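Local coordinates for epidermin biosynthesis protein EpiD (Staphylococcus aureus, PDB 3QJG), which probably catalyses the FMN-dependent oxidative decarboxylation of the C-terminal cysteine of the precursor peptide of the lantibiotic epidermin, at residues P66-V71 / D99-T104; C56-D61 / A74-K79; N88-I93 / L113-N118; L135-D138 / S142-P145. All coordinates share one frame; numbering follows the deposited sequence.

Contact 1: P66-V71 / D99-T104; sequences PFLNHV and DNLLLT. With FMN (flavin mononucleotide), chain P.
H70 and T104 meet beside a flavin, the threonine methyl CG2 lying over one face of the imidazole and displaced toward its rim. The two groups are modelled closer than carbons can sit, so the exact spacing is doubtful. With chi1 at 57°, H70 holds CG between its backbone N and carbonyl carbon, the crowded position, and the ring's far end then reaches the isoalloxazine: H70 CE1 lies 3.2 Å from FMN N10. T104 shares its work between two branches. CG2 is turned to the histidine, whereas OG1 accepts a hydrogen bond from the ribityl hydroxyl, FMN O3' to T104 OG1 being 2.8 Å. The same T104 OG1 donates to N100 O at 2.9 Å, approaching from above the carbonyl plane (41° out of it). Because N100 O also receives T104 N, the hydroxyl is held against its own helix turn, which probably helps fix its rotation. That helix begins with an N-cap, L103 N giving its hydrogen to N100 OD1 at 2.8 Å. L68 and L101 cross at about a right angle, tightly packed, with L68 CD1 3.4 Å from L101 CD2; the other methyl of L101, CD1, turns toward H70 CB. Backbone carbonyls approach the C8 methyl of the flavin, with L68 O 3.2 Å from FMN C8M. T86, S40 and N118 of the second subunit hydrogen-bond the same cofactor. The arrangement is that of an intersubunit FMN site, as in the oligomeric flavin-containing cysteine decarboxylases.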
# COMPACT_ATOMS: atom_id res chain seq x y z
N PRO A 66 -5.68 -3.16 -20.73
CA PRO A 66 -4.51 -3.73 -21.38
C PRO A 66 -4.87 -4.65 -22.55
O PRO A 66 -3.98 -5.09 -23.24
CB PRO A 66 -3.86 -4.56 -20.25
CG PRO A 66 -4.41 -4.03 -19.03
CD PRO A 66 -5.86 -3.72 -19.39
N PHE A 67 -6.16 -4.93 -22.73
CA PHE A 67 -6.61 -5.77 -23.81
C PHE A 67 -7.15 -5.06 -25.07
O PHE A 67 -7.73 -5.69 -25.97
CB PHE A 67 -7.59 -6.82 -23.29
CG PHE A 67 -6.90 -8.06 -22.73
CD1 PHE A 67 -6.84 -9.23 -23.48
CD2 PHE A 67 -6.26 -8.03 -21.50
CE1 PHE A 67 -6.19 -10.40 -22.98
CE2 PHE A 67 -5.60 -9.16 -20.99
CZ PHE A 67 -5.57 -10.35 -21.73
N LEU A 68 -6.93 -3.75 -25.15
CA LEU A 68 -7.21 -3.01 -26.36
C LEU A 68 -6.54 -3.65 -27.54
O LEU A 68 -5.37 -4.02 -27.49
CB LEU A 68 -6.70 -1.59 -26.22
CG LEU A 68 -7.44 -0.70 -25.24
CD1 LEU A 68 -6.50 0.56 -24.98
CD2 LEU A 68 -8.83 -0.40 -25.77
N ASN A 69 -7.30 -3.77 -28.61
CA ASN A 69 -6.85 -4.44 -29.81
C ASN A 69 -6.39 -3.50 -30.91
O ASN A 69 -7.13 -2.64 -31.39
CB ASN A 69 -7.98 -5.33 -30.32
CG ASN A 69 -7.53 -6.25 -31.39
OD1 ASN A 69 -7.29 -5.83 -32.53
ND2 ASN A 69 -7.40 -7.52 -31.04
N HIS A 70 -5.11 -3.66 -31.24
CA HIS A 70 -4.41 -2.91 -32.23
C HIS A 70 -5.04 -3.02 -33.63
O HIS A 70 -4.98 -2.08 -34.40
CB HIS A 70 -2.91 -3.42 -32.28
CG HIS A 70 -2.79 -4.88 -32.56
ND1 HIS A 70 -3.05 -5.86 -31.62
CD2 HIS A 70 -2.47 -5.55 -33.70
CE1 HIS A 70 -2.90 -7.05 -32.17
NE2 HIS A 70 -2.57 -6.89 -33.43
N VAL A 71 -5.57 -4.18 -34.02
CA VAL A 71 -6.18 -4.32 -35.31
C VAL A 71 -7.50 -3.53 -35.35
O VAL A 71 -7.79 -2.77 -36.31
CB VAL A 71 -6.43 -5.82 -35.68
CG1 VAL A 71 -7.25 -5.89 -37.00
CG2 VAL A 71 -5.03 -6.62 -35.82
N ASP A 99 6.47 -3.21 -28.89
CA ASP A 99 6.36 -3.65 -27.49
C ASP A 99 5.37 -2.84 -26.63
O ASP A 99 5.29 -3.10 -25.41
CB ASP A 99 7.71 -3.94 -26.78
CG ASP A 99 8.74 -2.83 -26.92
OD1 ASP A 99 8.29 -1.72 -27.21
OD2 ASP A 99 10.01 -3.10 -26.75
N ASN A 100 4.63 -1.91 -27.28
CA ASN A 100 3.45 -1.27 -26.68
C ASN A 100 2.28 -1.09 -27.63
O ASN A 100 2.42 -1.38 -28.79
CB ASN A 100 3.83 0.04 -26.07
CG ASN A 100 4.39 1.04 -27.06
OD1 ASN A 100 3.88 1.21 -28.18
ND2 ASN A 100 5.41 1.79 -26.61
N LEU A 101 1.13 -0.59 -27.16
CA LEU A 101 -0.02 -0.57 -28.00
C LEU A 101 0.16 0.39 -29.23
O LEU A 101 -0.18 0.06 -30.36
CB LEU A 101 -1.27 -0.17 -27.14
CG LEU A 101 -2.51 -0.11 -27.97
CD1 LEU A 101 -2.69 -1.48 -28.75
CD2 LEU A 101 -3.76 0.33 -27.00
N LEU A 102 0.71 1.57 -29.01
CA LEU A 102 0.95 2.51 -30.05
C LEU A 102 1.79 1.94 -31.17
O LEU A 102 1.49 2.13 -32.36
CB LEU A 102 1.70 3.73 -29.46
CG LEU A 102 2.14 4.87 -30.37
CD1 LEU A 102 2.33 6.13 -29.53
CD2 LEU A 102 3.50 4.58 -31.09
N LEU A 103 2.85 1.25 -30.80
CA LEU A 103 3.76 0.74 -31.79
C LEU A 103 3.17 -0.41 -32.60
O LEU A 103 3.48 -0.57 -33.80
CB LEU A 103 5.05 0.26 -31.16
CG LEU A 103 6.01 1.24 -30.49
CD1 LEU A 103 7.16 0.48 -29.78
CD2 LEU A 103 6.57 2.16 -31.53
N THR A 104 2.39 -1.25 -31.93
CA THR A 104 1.66 -2.33 -32.56
C THR A 104 0.58 -1.84 -33.57
O THR A 104 0.39 -2.45 -34.64
CB THR A 104 0.96 -3.23 -31.49
OG1 THR A 104 1.95 -3.68 -30.56
CG2 THR A 104 0.21 -4.38 -32.08
N1 FMN P . 0.27 -9.66 -31.57
C2 FMN P . 0.72 -10.60 -32.48
O2 FMN P . 1.83 -10.49 -33.10
N3 FMN P . -0.06 -11.71 -32.64
C4 FMN P . -1.28 -11.88 -32.01
O4 FMN P . -1.92 -12.90 -32.28
C4A FMN P . -1.72 -10.92 -31.12
N5 FMN P . -2.95 -11.01 -30.46
C5A FMN P . -3.34 -10.04 -29.54
C6 FMN P . -4.56 -10.14 -28.85
C7 FMN P . -4.95 -9.16 -27.92
C7M FMN P . -6.28 -9.26 -27.18
C8 FMN P . -4.11 -8.07 -27.71
C8M FMN P . -4.45 -6.98 -26.72
C9 FMN P . -2.90 -7.97 -28.39
C9A FMN P . -2.52 -8.95 -29.31
N10 FMN P . -1.32 -8.83 -30.00
C10 FMN P . -0.91 -9.81 -30.89
C1' FMN P . -0.43 -7.69 -29.79
C2' FMN P . 0.77 -8.06 -28.93
O2' FMN P . 0.45 -8.57 -27.66
C3' FMN P . 1.58 -6.80 -28.72
O3' FMN P . 2.20 -6.36 -29.93
C4' FMN P . 2.66 -7.03 -27.63
O4' FMN P . 3.46 -5.91 -27.54
C5' FMN P . 3.52 -8.20 -27.93
O5' FMN P . 4.52 -8.28 -26.95
P FMN P . 5.40 -9.61 -26.79
O1P FMN P . 6.68 -9.29 -25.93
O2P FMN P . 5.70 -10.05 -28.15
O3P FMN P . 4.55 -10.71 -26.24

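Contact 2: C56-D61 / A74-K79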
# COMPACT_ATOMS: atom_id res chain seq x y z
N CYS A 56 -10.04 15.41 -27.34
CA CYS A 56 -10.15 14.25 -28.21
C CYS A 56 -11.45 13.49 -27.97
O CYS A 56 -12.30 13.80 -27.07
CB CYS A 56 -8.92 13.37 -28.13
SG CYS A 56 -8.71 12.39 -26.59
N ASP A 57 -11.66 12.53 -28.85
CA ASP A 57 -12.86 11.74 -28.75
C ASP A 57 -12.54 10.51 -27.92
O ASP A 57 -13.27 10.21 -26.99
CB ASP A 57 -13.44 11.45 -30.13
CG ASP A 57 -13.86 12.72 -30.87
OD1 ASP A 57 -14.86 13.37 -30.46
OD2 ASP A 57 -13.16 13.09 -31.84
N ASN A 58 -11.38 9.88 -28.16
CA ASN A 58 -11.04 8.74 -27.39
C ASN A 58 -9.59 8.83 -27.06
O ASN A 58 -8.72 9.13 -27.94
CB ASN A 58 -11.24 7.43 -28.18
CG ASN A 58 -12.67 7.13 -28.45
OD1 ASN A 58 -13.35 6.53 -27.62
ND2 ASN A 58 -13.14 7.48 -29.64
N TYR A 59 -9.31 8.55 -25.79
CA TYR A 59 -7.95 8.45 -25.37
C TYR A 59 -7.75 6.98 -25.03
O TYR A 59 -8.42 6.45 -24.15
CB TYR A 59 -7.65 9.37 -24.20
CG TYR A 59 -6.27 9.17 -23.66
CD1 TYR A 59 -5.16 9.35 -24.45
CD2 TYR A 59 -6.07 8.75 -22.35
CE1 TYR A 59 -3.89 9.14 -23.96
CE2 TYR A 59 -4.82 8.57 -21.85
CZ TYR A 59 -3.73 8.74 -22.67
OH TYR A 59 -2.51 8.52 -22.15
N TYR A 60 -6.88 6.32 -25.80
CA TYR A 60 -6.65 4.88 -25.65
C TYR A 60 -5.56 4.78 -24.65
O TYR A 60 -4.46 5.33 -24.85
CB TYR A 60 -6.25 4.18 -26.96
CG TYR A 60 -7.32 4.21 -28.03
CD1 TYR A 60 -8.59 3.67 -27.79
CD2 TYR A 60 -7.10 4.86 -29.25
CE1 TYR A 60 -9.59 3.75 -28.74
CE2 TYR A 60 -8.11 4.93 -30.22
CZ TYR A 60 -9.34 4.38 -29.96
OH TYR A 60 -10.33 4.43 -30.92
N ASP A 61 -5.84 4.04 -23.59
CA ASP A 61 -4.89 3.92 -22.48
C ASP A 61 -4.61 2.43 -22.17
O ASP A 61 -5.41 1.78 -21.52
CB ASP A 61 -5.52 4.62 -21.28
CG ASP A 61 -4.58 4.71 -20.07
OD1 ASP A 61 -3.46 4.09 -20.06
OD2 ASP A 61 -5.03 5.42 -19.11
N ALA A 74 -6.63 0.26 -35.40
CA ALA A 74 -6.12 0.68 -36.69
C ALA A 74 -7.24 0.77 -37.73
O ALA A 74 -7.33 1.79 -38.43
CB ALA A 74 -4.93 -0.24 -37.20
N ASN A 75 -8.12 -0.23 -37.80
CA ASN A 75 -9.19 -0.28 -38.82
C ASN A 75 -10.25 0.79 -38.68
O ASN A 75 -10.96 1.09 -39.63
CB ASN A 75 -9.96 -1.61 -38.75
CG ASN A 75 -9.12 -2.79 -39.11
OD1 ASN A 75 -7.97 -2.67 -39.64
ND2 ASN A 75 -9.66 -3.96 -38.82
N LYS A 76 -10.38 1.31 -37.47
CA LYS A 76 -11.28 2.43 -37.20
C LYS A 76 -10.72 3.77 -37.75
O LYS A 76 -11.42 4.78 -37.81
CB LYS A 76 -11.43 2.50 -35.67
CG LYS A 76 -12.44 3.47 -35.16
CD LYS A 76 -12.50 3.37 -33.67
CE LYS A 76 -12.89 4.70 -33.08
NZ LYS A 76 -14.34 4.87 -33.00
N HIS A 77 -9.44 3.80 -38.13
CA HIS A 77 -8.84 5.05 -38.55
C HIS A 77 -8.35 5.07 -40.02
O HIS A 77 -7.74 4.12 -40.53
CB HIS A 77 -7.73 5.46 -37.60
CG HIS A 77 -8.17 5.60 -36.18
ND1 HIS A 77 -8.13 4.56 -35.28
CD2 HIS A 77 -8.62 6.67 -35.48
CE1 HIS A 77 -8.56 4.97 -34.10
NE2 HIS A 77 -8.86 6.25 -34.20
N ASP A 78 -8.65 6.17 -40.69
CA ASP A 78 -8.25 6.36 -42.04
C ASP A 78 -6.83 6.86 -42.05
O ASP A 78 -6.08 6.54 -42.93
CB ASP A 78 -9.16 7.37 -42.68
CG ASP A 78 -10.59 6.93 -42.62
OD1 ASP A 78 -10.96 6.08 -43.45
OD2 ASP A 78 -11.32 7.35 -41.71
N LYS A 79 -6.47 7.67 -41.05
CA LYS A 79 -5.12 8.25 -41.01
C LYS A 79 -4.60 8.01 -39.63
O LYS A 79 -5.36 8.13 -38.67
CB LYS A 79 -5.11 9.76 -41.32
CG LYS A 79 -5.67 10.12 -42.69
CD LYS A 79 -4.86 9.46 -43.82
CE LYS A 79 -5.39 9.84 -45.23
NZ LYS A 79 -4.47 9.32 -46.26
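The backbones of C56-D61 and A74-K79 stay well apart, the nearest CA pair being N58 and K76 at 11.7 Å. The first segment carries a short, weakly bonded strand at 59-60. The second leaves helix 70-75 through a turn in which H77 N donates to A74 O at 2.9 Å, and then enters the next strand at K79. Long side chains must therefore bridge the gap, and Y60 does so, meeting H77 from the opposite direction. The two flat groups approach by their edges: the phenol oxygen Y60 OH lies 3.7 Å from H77 CE1, near the imidazole plane. K76 crosses Y60 obliquely, and its methylene K76 CE is 3.4 Å from Y60 OH. The lysine chain runs extended as far as CE and turns at its last torsion (chi4 87°), and its ammonium is salt-bridged to E34. H77 is fixed at both nitrogens, with ND1 hydrogen-bonded to I73 O and NE2 to N36 ND2, a pairing consistent with a neutral ring protonated at ND1. N36 also takes N58 ND2 on its OD1, so one amide joins the two segments at second hand. The bridge packs against the parallel strands 34-39 and 7-12 of the mixed sheet. Strand 59-60 pairs with the former, Y60 rests on L9 of the latter, and helix 70-75 leads into strand 79-85 on the far side of 7-12.

Contact 3: N88-I93 / L113-N118; sequences NTINKI and LSIFPN. With FMN (flavin mononucleotide), chain M.
Behind a flavin mononucleotide pocket, I90 of helix 87-94 packs on I115 and P117 of strand 113-120, joining the two elements that hold opposite ends of the cofactor. The isoleucines meet at a slant, and one methyl does the touching on the strand side: I115 CG2 is 3.6 Å from I90 CG1 and equally near I90 CD1. At I115, CG2 stands anti to the backbone N (CG1 at chi1 -64°), which presents this short branch to the helix. I90 CD1 continues to the proline ring, 4.0 Å from P117 CB. The polar work is done at the helix start and the strand end. N88 ND2 donates to FMN O2P at 2.9 Å in a nearly straight bond (172°), and T89 OG1 donates to the same FMN O2P at 2.8 Å. Two side chains thus grip one phosphate oxygen at a helix N terminus, whose dipole would favour the negative charge. N118 binds N3 and O4 of the pyrimidine ring: FMN N3 donates to N118 O at 2.7 Å, while N118 ND2 donates to FMN O4 at 3.1 Å, a more bent bond (141°). The site is completed by G14, S15, S40 and T86, and by C98 and T104 of the fourth subunit. Strands 79-85 and 113-120 are parallel neighbours with helices 87-94 and 101-107 in the connection between them, a beta-alpha-beta crossover of the Rossmann-like flavoprotein fold.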
# COMPACT_ATOMS: atom_id res chain seq x y z
N ASN A 88 13.29 7.09 -30.98
CA ASN A 88 13.05 5.71 -30.56
C ASN A 88 11.92 5.08 -31.26
O ASN A 88 12.06 3.93 -31.70
CB ASN A 88 12.81 5.65 -29.03
CG ASN A 88 12.28 4.34 -28.55
OD1 ASN A 88 13.01 3.39 -28.47
ND2 ASN A 88 10.97 4.33 -28.07
N THR A 89 10.73 5.75 -31.23
CA THR A 89 9.60 5.22 -31.91
C THR A 89 9.87 5.03 -33.44
O THR A 89 9.56 3.97 -33.98
CB THR A 89 8.36 6.05 -31.62
OG1 THR A 89 7.95 5.83 -30.25
CG2 THR A 89 7.22 5.72 -32.56
N ILE A 90 10.52 5.96 -34.11
CA ILE A 90 10.78 5.82 -35.57
C ILE A 90 11.63 4.54 -35.83
O ILE A 90 11.34 3.71 -36.73
CB ILE A 90 11.41 7.14 -36.12
CG1 ILE A 90 10.34 8.21 -36.27
CG2 ILE A 90 12.21 6.96 -37.46
CD1 ILE A 90 10.86 9.62 -36.40
N ASN A 91 12.65 4.38 -34.99
CA ASN A 91 13.60 3.30 -35.15
C ASN A 91 13.00 1.92 -34.72
O ASN A 91 13.34 0.85 -35.28
CB ASN A 91 14.87 3.61 -34.39
CG ASN A 91 15.60 4.79 -34.93
OD1 ASN A 91 15.70 4.97 -36.16
ND2 ASN A 91 16.11 5.63 -34.04
N LYS A 92 12.13 1.95 -33.73
CA LYS A 92 11.39 0.74 -33.37
C LYS A 92 10.45 0.37 -34.55
O LYS A 92 10.39 -0.81 -34.96
CB LYS A 92 10.60 0.90 -32.08
CG LYS A 92 11.41 0.95 -30.76
CD LYS A 92 10.82 0.13 -29.69
CE LYS A 92 11.31 0.28 -28.28
NZ LYS A 92 10.12 0.05 -27.31
N ILE A 93 9.68 1.34 -35.05
CA ILE A 93 8.85 1.09 -36.21
C ILE A 93 9.64 0.61 -37.44
O ILE A 93 9.24 -0.34 -38.07
CB ILE A 93 7.99 2.25 -36.60
CG1 ILE A 93 7.01 2.61 -35.46
CG2 ILE A 93 7.17 1.85 -37.80
CD1 ILE A 93 6.41 3.95 -35.60
N LEU A 113 0.06 5.64 -42.44
CA LEU A 113 0.85 6.19 -41.38
C LEU A 113 1.78 7.30 -41.80
O LEU A 113 2.53 7.17 -42.79
CB LEU A 113 1.66 5.07 -40.74
CG LEU A 113 2.61 5.42 -39.59
CD1 LEU A 113 1.65 5.53 -38.39
CD2 LEU A 113 3.68 4.33 -39.48
N SER A 114 1.73 8.39 -41.03
CA SER A 114 2.49 9.62 -41.27
C SER A 114 3.25 9.90 -40.00
O SER A 114 2.66 9.90 -38.94
CB SER A 114 1.58 10.82 -41.53
OG SER A 114 0.92 10.73 -42.76
N ILE A 115 4.54 10.20 -40.15
CA ILE A 115 5.44 10.47 -39.03
C ILE A 115 5.91 11.94 -39.13
O ILE A 115 6.31 12.39 -40.20
CB ILE A 115 6.64 9.49 -39.06
CG1 ILE A 115 6.13 8.05 -38.84
CG2 ILE A 115 7.64 9.87 -38.00
CD1 ILE A 115 7.17 6.91 -39.03
N PHE A 116 5.77 12.68 -38.02
CA PHE A 116 6.26 14.03 -37.84
C PHE A 116 7.39 14.03 -36.83
O PHE A 116 7.17 14.16 -35.64
CB PHE A 116 5.13 14.91 -37.37
CG PHE A 116 4.01 15.01 -38.33
CD1 PHE A 116 3.98 16.03 -39.28
CD2 PHE A 116 2.99 14.08 -38.33
CE1 PHE A 116 2.92 16.12 -40.17
CE2 PHE A 116 1.88 14.20 -39.21
CZ PHE A 116 1.86 15.20 -40.14
N PRO A 117 8.63 13.82 -37.31
CA PRO A 117 9.78 13.68 -36.45
C PRO A 117 10.06 14.91 -35.59
O PRO A 117 9.82 16.08 -36.00
CB PRO A 117 10.95 13.50 -37.42
CG PRO A 117 10.39 13.29 -38.78
CD PRO A 117 8.94 13.67 -38.75
N ASN A 118 10.61 14.65 -34.40
CA ASN A 118 10.79 15.69 -33.39
C ASN A 118 11.91 15.29 -32.45
O ASN A 118 11.75 14.39 -31.64
CB ASN A 118 9.48 15.90 -32.65
CG ASN A 118 9.46 17.22 -31.85
OD1 ASN A 118 8.84 18.20 -32.28
ND2 ASN A 118 10.12 17.23 -30.67
N1 FMN M . 13.29 12.09 -27.57
C2 FMN M . 13.04 12.42 -28.88
O2 FMN M . 13.30 11.62 -29.77
N3 FMN M . 12.54 13.64 -29.19
C4 FMN M . 12.27 14.56 -28.23
O4 FMN M . 11.84 15.62 -28.61
C4A FMN M . 12.53 14.27 -26.89
N5 FMN M . 12.27 15.16 -25.87
C5A FMN M . 12.47 14.80 -24.58
C6 FMN M . 12.26 15.72 -23.56
C7 FMN M . 12.47 15.35 -22.25
C7M FMN M . 12.22 16.29 -21.11
C8 FMN M . 12.93 14.06 -21.96
C8M FMN M . 13.24 13.61 -20.56
C9 FMN M . 13.20 13.16 -22.98
C9A FMN M . 12.97 13.52 -24.30
N10 FMN M . 13.26 12.61 -25.32
C10 FMN M . 13.03 12.99 -26.59
C1' FMN M . 13.80 11.22 -25.09
C2' FMN M . 12.69 10.18 -25.24
O2' FMN M . 11.55 10.55 -24.43
C3' FMN M . 13.29 8.87 -24.92
O3' FMN M . 14.31 8.50 -25.89
C4' FMN M . 12.23 7.78 -24.83
O4' FMN M . 12.84 6.51 -24.66
C5' FMN M . 11.41 7.64 -26.08
O5' FMN M . 10.35 6.77 -25.75
P FMN M . 9.05 6.65 -26.69
O1P FMN M . 8.43 5.32 -26.39
O2P FMN M . 9.48 6.76 -28.11
O3P FMN M . 7.94 7.57 -26.40

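Contact 4: L135-D138 / S142-P145; sequences LLKD and SIYP
This is apolar packing beside strand 113-120 of the sheet, where I143 of the short strand 142-143 meets L136 and K137 in the last turn of helix 127-138. Only three residues separate the segments, so the helix is folded back directly on the strand that follows it. The lysine takes part through its hydrocarbon chain. Extended beyond CG, it crosses the isoleucine at about a right angle and touches it at two points, K137 CG lying 3.8 Å from I143 CG1 and K137 CE 3.9 Å from I143 CB. In I143, both torsions are near -60° (chi1 -49°, chi2 -59°), folding the longer branch so that its CD1 end is 4.3 Å from L136 CB, a looser approach. The lysine lies on the solvent side, whereas L136 is buried, its side chain continuing onto I90 and I93 of helix 87-94 and I115 of strand 113-120. I143 itself rests on I115 and P117. Strand 142-143 runs parallel to 113-120, to which S142 and Y144 are hydrogen-bonded through their backbones, and helix 127-138 lies in the connection. The contact is thus the closing half of another beta-alpha-beta unit of the Rossmann-like fold.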
# COMPACT_ATOMS: atom_id res chain seq x y z
N LEU A 135 14.19 3.61 -45.17
CA LEU A 135 13.42 2.35 -45.18
C LEU A 135 11.92 2.58 -44.93
O LEU A 135 11.04 2.01 -45.58
CB LEU A 135 13.92 1.48 -44.04
CG LEU A 135 14.65 0.18 -44.24
CD1 LEU A 135 15.93 0.27 -45.12
CD2 LEU A 135 14.94 -0.45 -42.82
N LEU A 136 11.60 3.40 -43.97
CA LEU A 136 10.17 3.68 -43.75
C LEU A 136 9.55 4.25 -45.05
O LEU A 136 8.46 3.80 -45.49
CB LEU A 136 10.00 4.56 -42.53
CG LEU A 136 10.16 3.87 -41.17
CD1 LEU A 136 10.11 4.95 -40.02
CD2 LEU A 136 9.04 2.78 -40.89
N LYS A 137 10.27 5.15 -45.72
CA LYS A 137 9.83 5.70 -47.04
C LYS A 137 9.71 4.59 -48.05
O LYS A 137 8.67 4.45 -48.67
CB LYS A 137 10.77 6.78 -47.59
CG LYS A 137 10.87 8.01 -46.70
CD LYS A 137 11.88 9.03 -47.17
CE LYS A 137 11.76 10.31 -46.35
NZ LYS A 137 12.95 11.18 -46.57
N ASP A 138 10.76 3.77 -48.19
CA ASP A 138 10.67 2.57 -49.04
C ASP A 138 9.36 1.75 -48.82
O ASP A 138 8.77 1.23 -49.75
CB ASP A 138 11.87 1.64 -48.84
CG ASP A 138 13.18 2.20 -49.34
OD1 ASP A 138 13.24 3.32 -49.89
OD2 ASP A 138 14.19 1.50 -49.16
N SER A 142 4.58 7.74 -44.90
CA SER A 142 4.86 9.17 -45.15
C SER A 142 5.67 9.84 -43.99
O SER A 142 5.26 9.81 -42.84
CB SER A 142 3.54 9.91 -45.33
OG SER A 142 2.70 9.21 -46.23
N ILE A 143 6.79 10.48 -44.32
CA ILE A 143 7.64 11.20 -43.36
C ILE A 143 7.57 12.70 -43.68
O ILE A 143 7.87 13.09 -44.77
CB ILE A 143 9.09 10.79 -43.49
CG1 ILE A 143 9.17 9.24 -43.49
CG2 ILE A 143 10.00 11.51 -42.42
CD1 ILE A 143 8.58 8.56 -42.20
N TYR A 144 7.08 13.50 -42.74
CA TYR A 144 6.99 14.93 -42.93
C TYR A 144 8.42 15.44 -43.16
O TYR A 144 9.35 15.02 -42.48
CB TYR A 144 6.33 15.62 -41.74
CG TYR A 144 6.14 17.09 -42.00
CD1 TYR A 144 7.07 18.03 -41.59
CD2 TYR A 144 5.02 17.53 -42.68
CE1 TYR A 144 6.90 19.39 -41.88
CE2 TYR A 144 4.84 18.88 -42.99
CZ TYR A 144 5.77 19.80 -42.60
OH TYR A 144 5.51 21.10 -42.92
N PRO A 145 8.61 16.33 -44.18
CA PRO A 145 9.91 16.86 -44.46
C PRO A 145 10.19 17.94 -43.41
O PRO A 145 10.07 19.16 -43.65
CB PRO A 145 9.74 17.44 -45.87
CG PRO A 145 8.34 17.94 -45.85
CD PRO A 145 7.61 16.84 -45.13

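In the fold
From the N terminus, contact 2 opens first at 56-61, and contact 1 opens at 66-71 before 74-79 closes contact 2, so these two loops cross while sharing helix 70-75; L68 packs on Y60 between them. Contact 3 opens at 88-93 within the loop of contact 1, which closes at 99-104, and then itself closes at 113-118: a second crossing, joined by the salt bridge of D99 to K92 and by L103 packing on helix 87-94. Contact 4 follows in series, fastened to contact 3 through neighbouring strands 113-120 and 142-143. Contacts 2, 3 and 4 tie helices, or the chain just after one, to strands of one sheet, while contact 1 joins two helix starts beside a flavin.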